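Local coordinates for protein biliverdin reductase (Synechocystis sp., PDB 5B3T) that probably reduces biliverdin with a nicotinamide cofactor, as a Rossmann-fold member of the Gfo/Idh/MocA family of dehydrogenases, at residues K99-E104 against K126-E131. Residues are numbered along the deposited sequence; the frame is centred on the assembly and turned at random.
Sequences KHVVLE and KLLHVE
H100 meets the residue just ahead of the neighbouring strand with its ring rather than its backbone: the N-H of L127 points at ND1 from 3.0 Å in an almost straight bond, 175° at the hydrogen. The donor is a backbone N-H lying in the ring plane, so ND1 accepts here and a proton on the ring would sit at NE2. Standing beside the backbone N (chi1 -59°), CG lets the imidazole reach across to L127. K126 sets a single methylene, CD, over one face of this ring, toward its rim and 3.7 Å from the centroid in a CH-pi contact, its chain crossing the H100 side chain at about a right angle and its NZ running on to G98 O. Beyond this bond the ladder becomes regular, with V101 N bonded to L127 O, V101 O to H129 N, L103 N to H129 O, and L103 O to E131 N. These are the parallel neighbours of a right-handed beta-alpha-beta crossover through helix 111-124, and strand 128-131 closes one edge of the five-stranded Rossmann sheet. On the face of V101 and L103, CD1 of L103 touches CD1 of L128 and CG2 of V130, each at 3.7 Å, and V101 CG1 lies alongside the same L128 methyl; helix 87-96 packs over V101 and L103, the latter beside the NADP(+)-binding H87. Helix 283-300 lies against the other face, where V102 and H129 point the same way. With CG anti to its backbone N (chi1 176°), H129 presents the CD2 edge of its ring to V102 CG1 and hydrogen-bonds D290 through NE2. At the far end the E104 side chain, bent at chi2, brings its carboxylate alongside E131 O, where OE2 is gripped by the backbone N-H groups of I133 and E134.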
loop_
_atom_site.group_PDB
_atom_site.type_symbol
_atom_site.label_atom_id
_atom_site.label_comp_id
_atom_site.label_asym_id
_atom_site.label_seq_id
_atom_site.Cartn_x
_atom_site.Cartn_y
_atom_site.Cartn_z
ATOM N N LYS A 99 7.357 18.614 -8.651
ATOM C CA LYS A 99 7.687 18.062 -7.345
ATOM C C LYS A 99 8.121 16.609 -7.477
ATOM O O LYS A 99 7.672 15.887 -8.371
ATOM C CB LYS A 99 6.495 18.143 -6.386
ATOM C CG LYS A 99 5.859 19.514 -6.263
ATOM C CD LYS A 99 6.885 20.571 -5.911
ATOM C CE LYS A 99 6.205 21.904 -5.647
ATOM N NZ LYS A 99 7.174 23.033 -5.589
ATOM N N HIS A 100 9.009 16.191 -6.579
ATOM C CA HIS A 100 9.245 14.770 -6.376
ATOM C C HIS A 100 8.062 14.164 -5.631
ATOM O O HIS A 100 7.393 14.832 -4.838
ATOM C CB HIS A 100 10.538 14.545 -5.590
ATOM C CG HIS A 100 11.757 15.113 -6.248
ATOM N ND1 HIS A 100 12.284 14.598 -7.414
ATOM C CD2 HIS A 100 12.554 16.152 -5.904
ATOM C CE1 HIS A 100 13.353 15.295 -7.757
ATOM N NE2 HIS A 100 13.537 16.245 -6.858
ATOM N N VAL A 101 7.796 12.886 -5.894
ATOM C CA VAL A 101 6.611 12.219 -5.366
ATOM C C VAL A 101 7.011 10.887 -4.746
ATOM O O VAL A 101 7.706 10.082 -5.378
ATOM C CB VAL A 101 5.539 12.003 -6.453
ATOM C CG1 VAL A 101 4.348 11.248 -5.879
ATOM C CG2 VAL A 101 5.092 13.334 -7.039
ATOM N N VAL A 102 6.580 10.663 -3.509
ATOM C CA VAL A 102 6.619 9.355 -2.871
ATOM C C VAL A 102 5.198 9.006 -2.460
ATOM O O VAL A 102 4.504 9.831 -1.853
ATOM C CB VAL A 102 7.564 9.326 -1.655
ATOM C CG1 VAL A 102 7.425 8.002 -0.908
ATOM C CG2 VAL A 102 9.000 9.547 -2.096
ATOM N N LEU A 103 4.763 7.798 -2.798
ATOM C CA LEU A 103 3.424 7.334 -2.477
ATOM C C LEU A 103 3.489 6.082 -1.618
ATOM O O LEU A 103 4.363 5.230 -1.806
ATOM C CB LEU A 103 2.614 7.018 -3.741
ATOM C CG LEU A 103 2.228 8.122 -4.722
ATOM C CD1 LEU A 103 2.889 7.873 -6.065
ATOM C CD2 LEU A 103 0.714 8.183 -4.873
ATOM N N GLU A 104 2.566 5.986 -0.669
ATOM C CA GLU A 104 2.157 4.690 -0.159
ATOM C C GLU A 104 1.170 4.102 -1.155
ATOM O O GLU A 104 0.210 4.772 -1.545
ATOM C CB GLU A 104 1.518 4.825 1.224
ATOM C CG GLU A 104 1.164 3.500 1.888
ATOM C CD GLU A 104 2.387 2.735 2.363
ATOM O OE1 GLU A 104 3.488 3.324 2.390
ATOM O OE2 GLU A 104 2.247 1.547 2.719
ATOM N N LYS A 126 11.859 13.908 -12.351
ATOM C CA LYS A 126 11.505 13.926 -10.941
ATOM C C LYS A 126 11.297 12.503 -10.441
ATOM O O LYS A 126 10.939 11.602 -11.205
ATOM C CB LYS A 126 10.235 14.750 -10.694
ATOM C CG LYS A 126 10.383 16.232 -10.992
ATOM C CD LYS A 126 11.192 16.940 -9.916
ATOM C CE LYS A 126 11.633 18.318 -10.386
ATOM N NZ LYS A 126 12.204 19.136 -9.282
ATOM N N LEU A 127 11.522 12.316 -9.144
ATOM C CA LEU A 127 11.336 11.014 -8.523
ATOM C C LEU A 127 9.859 10.641 -8.475
ATOM O O LEU A 127 9.002 11.461 -8.134
ATOM C CB LEU A 127 11.915 11.020 -7.108
ATOM C CG LEU A 127 11.716 9.768 -6.250
ATOM C CD1 LEU A 127 12.447 8.576 -6.853
ATOM C CD2 LEU A 127 12.163 10.015 -4.810
ATOM N N LEU A 128 9.565 9.392 -8.832
ATOM C CA LEU A 128 8.265 8.779 -8.580
ATOM C C LEU A 128 8.538 7.450 -7.892
ATOM O O LEU A 128 8.960 6.487 -8.541
ATOM C CB LEU A 128 7.460 8.581 -9.864
ATOM C CG LEU A 128 6.124 7.850 -9.684
ATOM C CD1 LEU A 128 5.177 8.653 -8.805
ATOM C CD2 LEU A 128 5.483 7.558 -11.029
ATOM N N HIS A 129 8.314 7.406 -6.582
ATOM C CA HIS A 129 8.684 6.272 -5.750
ATOM C C HIS A 129 7.457 5.783 -4.996
ATOM O O HIS A 129 6.751 6.580 -4.369
ATOM C CB HIS A 129 9.798 6.667 -4.777
ATOM C CG HIS A 129 10.179 5.587 -3.813
ATOM N ND1 HIS A 129 10.746 4.397 -4.212
ATOM C CD2 HIS A 129 10.088 5.529 -2.463
ATOM C CE1 HIS A 129 10.982 3.648 -3.149
ATOM N NE2 HIS A 129 10.592 4.312 -2.076
ATOM N N VAL A 130 7.203 4.478 -5.062
ATOM C CA VAL A 130 6.045 3.868 -4.420
ATOM C C VAL A 130 6.517 2.680 -3.593
ATOM O O VAL A 130 7.278 1.839 -4.084
ATOM C CB VAL A 130 4.990 3.412 -5.446
ATOM C CG1 VAL A 130 3.789 2.791 -4.737
ATOM C CG2 VAL A 130 4.556 4.572 -6.324
ATOM N N GLU A 131 6.066 2.614 -2.344
ATOM C CA GLU A 131 6.235 1.431 -1.517
ATOM C C GLU A 131 4.895 1.052 -0.904
ATOM O O GLU A 131 3.929 1.820 -0.930
ATOM C CB GLU A 131 7.285 1.641 -0.416
ATOM C CG GLU A 131 8.601 0.899 -0.656
ATOM C CD GLU A 131 8.455 -0.623 -0.672
ATOM O OE1 GLU A 131 7.363 -1.145 -0.358
ATOM O OE2 GLU A 131 9.449 -1.307 -0.998
#